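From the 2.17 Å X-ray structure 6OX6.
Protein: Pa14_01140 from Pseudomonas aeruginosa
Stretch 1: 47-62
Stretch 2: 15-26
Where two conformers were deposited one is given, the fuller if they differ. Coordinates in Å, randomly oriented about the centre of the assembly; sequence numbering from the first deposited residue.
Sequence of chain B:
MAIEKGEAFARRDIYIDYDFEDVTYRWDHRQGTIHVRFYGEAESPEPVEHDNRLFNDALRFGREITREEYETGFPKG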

ATOM      1  N   PRO B  47      13.993 -15.394  -6.760  1.00 38.52           N
ATOM      2  CA  PRO B  47      12.788 -14.925  -7.477  1.00 37.81           C
ATOM      3  C   PRO B  47      11.697 -14.491  -6.513  1.00 39.47           C
ATOM      4  O   PRO B  47      11.712 -14.866  -5.331  1.00 39.48           O
ATOM      5  CB  PRO B  47      12.333 -16.159  -8.270  1.00 37.71           C
ATOM      6  CG  PRO B  47      13.542 -17.067  -8.331  1.00 37.53           C
ATOM      7  CD  PRO B  47      14.343 -16.789  -7.074  1.00 37.29           C
ATOM      8  N   VAL B  48      10.747 -13.713  -7.012  1.00 32.10           N
ATOM      9  CA  VAL B  48       9.626 -13.195  -6.238  1.00 31.19           C
ATOM     10  C   VAL B  48       8.373 -13.924  -6.687  1.00 31.08           C
ATOM     11  O   VAL B  48       8.179 -14.143  -7.889  1.00 30.93           O
ATOM     12  CB  VAL B  48       9.479 -11.674  -6.446  1.00 29.73           C
ATOM     13  CG1 VAL B  48       8.169 -11.148  -5.847  1.00 28.69           C
ATOM     14  CG2 VAL B  48      10.713 -10.943  -5.885  1.00 30.01           C
ATOM     15  N   GLU B  49       7.531 -14.298  -5.719  1.00 31.27           N
ATOM     16  CA  GLU B  49       6.253 -14.949  -5.984  1.00 37.70           C
ATOM     17  C   GLU B  49       5.235 -13.990  -6.611  1.00 39.21           C
ATOM     18  O   GLU B  49       5.106 -12.823  -6.211  1.00 28.55           O
ATOM     19  CB  GLU B  49       5.690 -15.496  -4.690  1.00 44.79           C
ATOM     20  CG  GLU B  49       4.873 -16.724  -4.898  1.00 60.35           C
ATOM     21  CD  GLU B  49       5.670 -17.988  -4.659  1.00 73.86           C
ATOM     22  OE1 GLU B  49       6.926 -17.913  -4.715  1.00 76.17           O
ATOM     23  OE2 GLU B  49       5.039 -19.050  -4.410  1.00 79.43           O
ATOM     24  N   HIS B  50       4.460 -14.497  -7.569  1.00 29.60           N
ATOM     25  CA  HIS B  50       3.672 -13.558  -8.352  0.60 30.01           C
ATOM     26  C   HIS B  50       2.531 -12.960  -7.545  1.00 31.19           C
ATOM     27  O   HIS B  50       2.034 -11.883  -7.910  1.00 25.80           O
ATOM     28  CB  HIS B  50       3.155 -14.222  -9.633  0.60 32.87           C
ATOM     29  CG  HIS B  50       2.013 -15.161  -9.412  0.60 32.57           C
ATOM     30  ND1 HIS B  50       2.183 -16.525  -9.352  0.60 33.88           N
ATOM     31  CD2 HIS B  50       0.691 -14.935  -9.234  0.60 28.28           C
ATOM     32  CE1 HIS B  50       1.012 -17.101  -9.141  0.60 34.98           C
ATOM     33  NE2 HIS B  50       0.091 -16.158  -9.065  0.60 32.76           N
ATOM     34  N   ASP B  51       2.134 -13.584  -6.432  1.00 30.08           N
ATOM     35  CA  ASP B  51       1.141 -12.972  -5.549  1.00 31.76           C
ATOM     36  C   ASP B  51       1.774 -12.151  -4.421  1.00 26.99           C
ATOM     37  O   ASP B  51       1.093 -11.843  -3.442  1.00 26.78           O
ATOM     38  CB  ASP B  51       0.207 -14.029  -4.963  1.00 35.24           C
ATOM     39  CG  ASP B  51       0.893 -14.910  -3.943  1.00 45.60           C
ATOM     40  OD1 ASP B  51       2.127 -15.129  -4.056  1.00 44.44           O
ATOM     41  OD2 ASP B  51       0.180 -15.409  -3.041  1.00 52.13           O
ATOM     42  N   ASN B  52       3.049 -11.785  -4.547  1.00 27.12           N
ATOM     43  CA  ASN B  52       3.736 -11.049  -3.490  1.00 30.25           C
ATOM     44  C   ASN B  52       3.126  -9.660  -3.300  1.00 25.63           C
ATOM     45  O   ASN B  52       2.826  -8.957  -4.264  1.00 24.47           O
ATOM     46  CB  ASN B  52       5.216 -10.919  -3.832  1.00 29.24           C
ATOM     47  CG  ASN B  52       5.956 -10.037  -2.871  1.00 27.57           C
ATOM     48  OD1 ASN B  52       6.188  -8.841  -3.130  1.00 26.58           O
ATOM     49  ND2 ASN B  52       6.329 -10.611  -1.744  1.00 28.76           N
ATOM     50  N   ARG B  53       2.969  -9.254  -2.041  1.00 21.09           N
ATOM     51  CA  ARG B  53       2.298  -7.997  -1.715  1.00 20.86           C
ATOM     52  C   ARG B  53       2.985  -6.804  -2.377  1.00 19.07           C
ATOM     53  O   ARG B  53       2.343  -5.983  -3.038  1.00 17.66           O
ATOM     54  CB  ARG B  53       2.279  -7.828  -0.190  1.00 29.35           C
ATOM     55  CG  ARG B  53       1.325  -6.749   0.323  1.00 36.27           C
ATOM     56  CD  ARG B  53       1.969  -5.346   0.346  1.00 39.38           C
ATOM     57  NE  ARG B  53       3.310  -5.326   0.944  1.00 42.24           N
ATOM     58  CZ  ARG B  53       4.075  -4.234   1.032  1.00 44.19           C
ATOM     59  NH1 ARG B  53       3.645  -3.082   0.539  1.00 44.12           N
ATOM     60  NH2 ARG B  53       5.285  -4.293   1.592  1.00 45.85           N
ATOM     61  N   LEU B  54       4.285  -6.661  -2.155  1.00 19.56           N
ATOM     62  CA  LEU B  54       4.976  -5.454  -2.607  1.00 18.69           C
ATOM     63  C   LEU B  54       5.051  -5.419  -4.130  1.00 16.99           C
ATOM     64  O   LEU B  54       4.882  -4.362  -4.756  1.00 18.65           O
ATOM     65  CB  LEU B  54       6.368  -5.410  -1.968  1.00 20.35           C
ATOM     66  CG  LEU B  54       7.326  -4.261  -2.304  1.00 25.02           C
ATOM     67  CD1 LEU B  54       6.691  -2.942  -1.876  1.00 21.62           C
ATOM     68  CD2 LEU B  54       8.712  -4.482  -1.627  1.00 22.40           C
ATOM     69  N   PHE B  55       5.212  -6.583  -4.755  1.00 18.01           N
ATOM     70  CA  PHE B  55       5.172  -6.641  -6.211  1.00 18.84           C
ATOM     71  C   PHE B  55       3.833  -6.156  -6.769  1.00 19.72           C
ATOM     72  O   PHE B  55       3.794  -5.364  -7.719  1.00 16.55           O
ATOM     73  CB  PHE B  55       5.435  -8.064  -6.686  1.00 16.72           C
ATOM     74  CG  PHE B  55       5.269  -8.223  -8.186  1.00 18.78           C
ATOM     75  CD1 PHE B  55       6.155  -7.597  -9.056  1.00 19.63           C
ATOM     76  CD2 PHE B  55       4.210  -8.956  -8.720  1.00 19.71           C
ATOM     77  CE1 PHE B  55       6.021  -7.725 -10.422  1.00 20.48           C
ATOM     78  CE2 PHE B  55       4.067  -9.082 -10.109  1.00 20.83           C
ATOM     79  CZ  PHE B  55       4.970  -8.469 -10.954  1.00 19.55           C
ATOM     80  N   ASN B  56       2.724  -6.658  -6.220  1.00 18.69           N
ATOM     81  CA  ASN B  56       1.424  -6.199  -6.689  1.00 20.28           C
ATOM     82  C   ASN B  56       1.199  -4.720  -6.367  1.00 23.05           C
ATOM     83  O   ASN B  56       0.512  -4.025  -7.117  1.00 19.73           O
ATOM     84  CB  ASN B  56       0.321  -7.078  -6.092  1.00 19.95           C
ATOM     85  CG  ASN B  56       0.212  -8.421  -6.822  1.00 23.52           C
ATOM     86  OD1 ASN B  56      -0.503  -8.524  -7.812  1.00 19.90           O
ATOM     87  ND2 ASN B  56       0.933  -9.429  -6.359  1.00 20.51           N
ATOM     88  N   ASP B  57       1.793  -4.205  -5.282  1.00 19.30           N
ATOM     89  CA  ASP B  57       1.749  -2.753  -5.076  1.00 16.05           C
ATOM     90  C   ASP B  57       2.496  -2.030  -6.189  1.00 20.60           C
ATOM     91  O   ASP B  57       2.051  -0.977  -6.672  1.00 23.27           O
ATOM     92  CB  ASP B  57       2.324  -2.371  -3.710  1.00 23.09           C
ATOM     93  CG  ASP B  57       1.312  -2.534  -2.577  1.00 33.86           C
ATOM     94  OD1 ASP B  57       0.185  -2.973  -2.846  1.00 35.34           O
ATOM     95  OD2 ASP B  57       1.632  -2.208  -1.408  1.00 38.58           O
ATOM     96  N   ALA B  58       3.640  -2.577  -6.594  1.00 14.41           N
ATOM     97  CA  ALA B  58       4.433  -1.979  -7.663  1.00 16.50           C
ATOM     98  C   ALA B  58       3.660  -1.957  -8.965  1.00 15.78           C
ATOM     99  O   ALA B  58       3.727  -0.978  -9.716  1.00 17.51           O
ATOM    100  CB  ALA B  58       5.746  -2.742  -7.824  1.00 13.03           C
ATOM    101  N   LEU B  59       2.873  -3.001  -9.232  1.00 17.44           N
ATOM    102  CA  LEU B  59       2.051  -2.986 -10.440  1.00 15.97           C
ATOM    103  C   LEU B  59       1.004  -1.901 -10.367  1.00 21.48           C
ATOM    104  O   LEU B  59       0.718  -1.240 -11.375  1.00 21.19           O
ATOM    105  CB  LEU B  59       1.365  -4.325 -10.664  1.00 14.36           C
ATOM    106  CG  LEU B  59       2.304  -5.510 -10.804  1.00 20.50           C
ATOM    107  CD1 LEU B  59       1.524  -6.768 -11.217  1.00 24.63           C
ATOM    108  CD2 LEU B  59       3.369  -5.189 -11.823  1.00 18.81           C
ATOM    109  N   ARG B  60       0.412  -1.697  -9.185  1.00 18.26           N
ATOM    110  CA  ARG B  60      -0.708  -0.776  -9.140  1.00 19.26           C
ATOM    111  C   ARG B  60      -0.228   0.656  -9.172  1.00 17.36           C
ATOM    112  O   ARG B  60      -0.872   1.507  -9.789  1.00 15.36           O
ATOM    113  CB  ARG B  60      -1.576  -1.032  -7.901  1.00 18.34           C
ATOM    114  CG  ARG B  60      -2.335  -2.361  -7.967  1.00 19.22           C
ATOM    115  CD  ARG B  60      -3.080  -2.616  -6.667  1.00 17.19           C
ATOM    116  NE  ARG B  60      -4.067  -1.574  -6.364  1.00 19.77           N
ATOM    117  CZ  ARG B  60      -4.752  -1.537  -5.227  1.00 24.99           C
ATOM    118  NH1 ARG B  60      -4.518  -2.460  -4.274  1.00 22.98           N
ATOM    119  NH2 ARG B  60      -5.636  -0.580  -5.025  1.00 27.13           N
ATOM    120  N   PHE B  61       0.893   0.940  -8.518  1.00 14.04           N
ATOM    121  CA  PHE B  61       1.267   2.314  -8.231  1.00 17.27           C
ATOM    122  C   PHE B  61       2.613   2.716  -8.813  1.00 15.56           C
ATOM    123  O   PHE B  61       2.969   3.889  -8.711  1.00 21.43           O
ATOM    124  CB  PHE B  61       1.269   2.551  -6.714  1.00 22.02           C
ATOM    125  CG  PHE B  61       0.011   2.060  -6.016  1.00 24.03           C
ATOM    126  CD1 PHE B  61      -1.242   2.554  -6.381  1.00 23.89           C
ATOM    127  CD2 PHE B  61       0.089   1.148  -4.972  1.00 21.55           C
ATOM    128  CE1 PHE B  61      -2.399   2.116  -5.734  1.00 22.99           C
ATOM    129  CE2 PHE B  61      -1.070   0.697  -4.304  1.00 25.19           C
ATOM    130  CZ  PHE B  61      -2.313   1.177  -4.697  1.00 22.95           C
ATOM    131  N   GLY B  62       3.384   1.775  -9.369  1.00 23.83           N
ATOM    132  CA  GLY B  62       4.683   2.070  -9.930  1.00 23.25           C
ATOM    133  C   GLY B  62       4.584   2.465 -11.395  1.00 25.88           C
ATOM    134  O   GLY B  62       3.502   2.664 -11.954  1.00 23.82           O
TER
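Stretch 2 15-26: YIDYDFEDVTYR

Stretch 2 forms a β-hairpin, with strands 15–18 and 23–26 paired through reciprocal backbone hydrogen bonds between Ile-16 and Tyr-25 and between Tyr-18 and Val-23. Helix 53–61 lies across it almost at right angles to both strands: its axis makes 90° with strand 15–18, at a closest approach of 8.0 Å, and 92° with strand 23–26, at 9.5 Å. Ahead of the helix, Val-48 CG2 reaches the ring edge of Tyr-25 (4.4 Å to CE2). Asn-52 caps the helix through OD1, which also accepts from a water that in turn accepts from Tyr-25 OH. Arg-53 begins sideways, but its NH1 bonds Glu-21 OE2 (3.1 Å) in a salt bridge and also pairs with Asp-57 OD2. Leu-54 points toward the hairpin, placing CD1 4.0 Å from Tyr-18 CE2 and 4.3 Å from Val-23 CG1. Phe-55 turns its edge to the face of Tyr-25, Phe-55 CD1 lying 3.8 Å from Tyr-25 CG. Ala-58 packs closely on both tyrosines: CB is 3.5 Å from Tyr-25 CE1, while CA covers one face of Tyr-18. Leu-59 CB points away, yet CD2 returns to Ile-16 CD1 (3.5 Å). Phe-61 CB then meets Tyr-18 CE1 at 3.7 Å. At Gly-62 the backbones come close, CA lying 3.3 Å from Asp-17 O, where a CB would clash.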

ATOM      1  N   TYR B  15      10.124  -3.922 -17.016  1.00 24.30           N
ATOM      2  CA  TYR B  15      10.931  -3.368 -15.935  1.00 24.62           C
ATOM      3  C   TYR B  15      10.134  -2.251 -15.264  1.00 29.90           C
ATOM      4  O   TYR B  15       9.563  -1.390 -15.947  1.00 24.19           O
ATOM      5  CB  TYR B  15      12.280  -2.858 -16.462  1.00 27.42           C
ATOM      6  CG  TYR B  15      13.093  -3.954 -17.151  1.00 31.80           C
ATOM      7  CD1 TYR B  15      12.883  -4.267 -18.499  1.00 32.26           C
ATOM      8  CD2 TYR B  15      14.040  -4.697 -16.446  1.00 34.07           C
ATOM      9  CE1 TYR B  15      13.623  -5.277 -19.141  1.00 35.39           C
ATOM     10  CE2 TYR B  15      14.805  -5.704 -17.080  1.00 35.29           C
ATOM     11  CZ  TYR B  15      14.585  -5.984 -18.421  1.00 40.05           C
ATOM     12  OH  TYR B  15      15.334  -6.986 -19.026  1.00 48.07           O
ATOM     13  N   ILE B  16      10.135  -2.258 -13.930  1.00 24.43           N
ATOM     14  CA  ILE B  16       9.198  -1.512 -13.104  1.00 27.16           C
ATOM     15  C   ILE B  16       9.967  -0.741 -12.047  1.00 27.77           C
ATOM     16  O   ILE B  16      10.848  -1.308 -11.393  1.00 28.02           O
ATOM     17  CB  ILE B  16       8.215  -2.475 -12.426  1.00 24.70           C
ATOM     18  CG1 ILE B  16       7.352  -3.150 -13.482  1.00 25.27           C
ATOM     19  CG2 ILE B  16       7.421  -1.766 -11.392  1.00 23.71           C
ATOM     20  CD1 ILE B  16       6.611  -4.345 -12.939  1.00 29.71           C
ATOM     21  N   ASP B  17       9.632   0.544 -11.876  1.00 22.54           N
ATOM     22  CA  ASP B  17      10.132   1.361 -10.780  1.00 25.95           C
ATOM     23  C   ASP B  17       8.964   1.744  -9.874  1.00 22.56           C
ATOM     24  O   ASP B  17       7.949   2.250 -10.351  1.00 21.97           O
ATOM     25  CB  ASP B  17      10.819   2.620 -11.314  1.00 31.73           C
ATOM     26  CG  ASP B  17      11.265   3.568 -10.202  1.00 38.56           C
ATOM     27  OD1 ASP B  17      11.519   3.095  -9.069  1.00 34.28           O
ATOM     28  OD2 ASP B  17      11.346   4.799 -10.460  1.00 44.85           O
ATOM     29  N   TYR B  18       9.107   1.526  -8.583  1.00 21.15           N
ATOM     30  CA  TYR B  18       8.074   1.892  -7.610  1.00 24.17           C
ATOM     31  C   TYR B  18       8.761   2.795  -6.596  1.00 24.86           C
ATOM     32  O   TYR B  18       9.353   2.299  -5.629  1.00 26.35           O
ATOM     33  CB  TYR B  18       7.482   0.637  -6.959  1.00 19.51           C
ATOM     34  CG  TYR B  18       6.387   0.861  -5.911  1.00 19.38           C
ATOM     35  CD1 TYR B  18       5.540   1.980  -5.955  1.00 19.83           C
ATOM     36  CD2 TYR B  18       6.194  -0.068  -4.880  1.00 19.38           C
ATOM     37  CE1 TYR B  18       4.529   2.171  -4.994  1.00 20.08           C
ATOM     38  CE2 TYR B  18       5.191   0.126  -3.922  1.00 24.48           C
ATOM     39  CZ  TYR B  18       4.359   1.238  -4.008  1.00 21.29           C
ATOM     40  OH  TYR B  18       3.389   1.420  -3.054  1.00 24.17           O
ATOM     41  N   ASP B  19       8.700   4.116  -6.811  1.00 27.51           N
ATOM     42  CA  ASP B  19       9.522   4.988  -5.977  0.50 32.53           C
ATOM     43  C   ASP B  19       9.016   5.061  -4.540  1.00 34.49           C
ATOM     44  O   ASP B  19       9.837   5.231  -3.627  1.00 34.19           O
ATOM     45  CB  ASP B  19       9.645   6.396  -6.564  0.50 36.29           C
ATOM     46  CG  ASP B  19      10.974   7.067  -6.173  0.50 41.61           C
ATOM     47  OD1 ASP B  19      11.135   7.417  -4.985  0.50 42.52           O
ATOM     48  OD2 ASP B  19      11.869   7.223  -7.030  0.50 45.03           O
ATOM     49  N   PHE B  20       7.710   4.878  -4.299  1.00 30.44           N
ATOM     50  CA  PHE B  20       7.218   4.954  -2.922  1.00 26.64           C
ATOM     51  C   PHE B  20       7.999   4.036  -1.981  1.00 26.97           C
ATOM     52  O   PHE B  20       8.317   4.433  -0.860  1.00 28.51           O
ATOM     53  CB  PHE B  20       5.722   4.643  -2.858  1.00 22.64           C
ATOM     54  CG  PHE B  20       5.123   4.873  -1.487  1.00 28.03           C
ATOM     55  CD1 PHE B  20       5.118   6.141  -0.915  1.00 28.56           C
ATOM     56  CD2 PHE B  20       4.609   3.805  -0.752  1.00 27.91           C
ATOM     57  CE1 PHE B  20       4.574   6.349   0.359  1.00 35.44           C
ATOM     58  CE2 PHE B  20       4.059   4.000   0.525  1.00 31.24           C
ATOM     59  CZ  PHE B  20       4.048   5.280   1.085  1.00 35.18           C
ATOM     60  N   GLU B  21       8.357   2.825  -2.425  1.00 23.51           N
ATOM     61  CA  GLU B  21       9.136   1.914  -1.588  1.00 24.43           C
ATOM     62  C   GLU B  21      10.542   1.681  -2.127  1.00 26.97           C
ATOM     63  O   GLU B  21      11.166   0.671  -1.801  1.00 26.36           O
ATOM     64  CB  GLU B  21       8.421   0.567  -1.407  1.00 27.67           C
ATOM     65  CG  GLU B  21       7.040   0.638  -0.709  1.00 28.56           C
ATOM     66  CD  GLU B  21       6.836  -0.419   0.368  1.00 32.88           C
ATOM     67  OE1 GLU B  21       7.825  -0.966   0.918  1.00 33.82           O
ATOM     68  OE2 GLU B  21       5.664  -0.738   0.639  1.00 30.42           O
ATOM     69  N   ASP B  22      11.072   2.585  -2.939  1.00 25.31           N
ATOM     70  CA  ASP B  22      12.485   2.482  -3.366  1.00 30.66           C
ATOM     71  C   ASP B  22      12.830   1.087  -3.914  1.00 25.29           C
ATOM     72  O   ASP B  22      13.844   0.487  -3.561  1.00 24.25           O
ATOM     73  CB  ASP B  22      13.414   2.833  -2.202  1.00 34.09           C
ATOM     74  CG  ASP B  22      13.425   4.322  -1.884  1.00 40.27           C
ATOM     75  OD1 ASP B  22      12.763   5.092  -2.604  1.00 40.22           O
ATOM     76  OD2 ASP B  22      14.107   4.717  -0.916  1.00 46.35           O
ATOM     77  N   VAL B  23      11.967   0.551  -4.771  1.00 22.88           N
ATOM     78  CA  VAL B  23      12.136  -0.814  -5.249  1.00 23.25           C
ATOM     79  C   VAL B  23      11.891  -0.855  -6.756  1.00 22.68           C
ATOM     80  O   VAL B  23      11.108  -0.060  -7.300  1.00 19.93           O
ATOM     81  CB  VAL B  23      11.216  -1.800  -4.476  1.00 24.38           C
ATOM     82  CG1 VAL B  23       9.687  -1.465  -4.626  1.00 21.05           C
ATOM     83  CG2 VAL B  23      11.527  -3.222  -4.853  1.00 24.48           C
ATOM     84  N   THR B  24      12.618  -1.756  -7.435  1.00 21.92           N
ATOM     85  CA  THR B  24      12.426  -2.071  -8.845  1.00 18.16           C
ATOM     86  C   THR B  24      12.275  -3.582  -9.044  1.00 23.75           C
ATOM     87  O   THR B  24      12.733  -4.400  -8.238  1.00 24.14           O
ATOM     88  CB  THR B  24      13.589  -1.545  -9.717  1.00 21.72           C
ATOM     89  OG1 THR B  24      14.777  -2.341  -9.501  1.00 20.80           O
ATOM     90  CG2 THR B  24      13.886  -0.089  -9.362  1.00 19.19           C
ATOM     91  N   TYR B  25      11.634  -3.950 -10.150  1.00 19.88           N
ATOM     92  CA  TYR B  25      11.394  -5.342 -10.497  1.00 23.25           C
ATOM     93  C   TYR B  25      11.750  -5.567 -11.953  1.00 26.10           C
ATOM     94  O   TYR B  25      11.663  -4.647 -12.789  1.00 23.93           O
ATOM     95  CB  TYR B  25       9.920  -5.768 -10.271  1.00 24.00           C
ATOM     96  CG  TYR B  25       9.516  -5.756  -8.808  1.00 23.27           C
ATOM     97  CD1 TYR B  25       8.911  -4.646  -8.251  1.00 16.62           C
ATOM     98  CD2 TYR B  25       9.789  -6.835  -7.981  1.00 22.75           C
ATOM     99  CE1 TYR B  25       8.558  -4.623  -6.929  1.00 20.72           C
ATOM    100  CE2 TYR B  25       9.434  -6.826  -6.665  1.00 21.47           C
ATOM    101  CZ  TYR B  25       8.823  -5.724  -6.142  1.00 23.36           C
ATOM    102  OH  TYR B  25       8.464  -5.703  -4.823  1.00 22.40           O
ATOM    103  N   ARG B  26      12.169  -6.801 -12.234  1.00 26.85           N
ATOM    104  CA  ARG B  26      12.422  -7.268 -13.584  1.00 26.38           C
ATOM    105  C   ARG B  26      11.555  -8.495 -13.836  1.00 28.22           C
ATOM    106  O   ARG B  26      11.590  -9.461 -13.059  1.00 26.36           O
ATOM    107  CB  ARG B  26      13.904  -7.585 -13.778  1.00 26.57           C
ATOM    108  CG  ARG B  26      14.228  -8.301 -15.087  1.00 29.29           C
ATOM    109  CD  ARG B  26      15.751  -8.593 -15.178  1.00 30.28           C
ATOM    110  NE  ARG B  26      16.229  -9.567 -14.206  1.00 31.46           N
ATOM    111  CZ  ARG B  26      16.342 -10.875 -14.458  1.00 37.84           C
ATOM    112  NH1 ARG B  26      15.992 -11.369 -15.646  1.00 36.47           N
ATOM    113  NH2 ARG B  26      16.800 -11.699 -13.522  1.00 36.14           N
TER
HETATM  114  O   HOH W   1       3.377   0.021  -1.043  1.00 28.09           O
HETATM  115  O   HOH W   2       8.990  -7.948  -3.353  1.00 29.48           O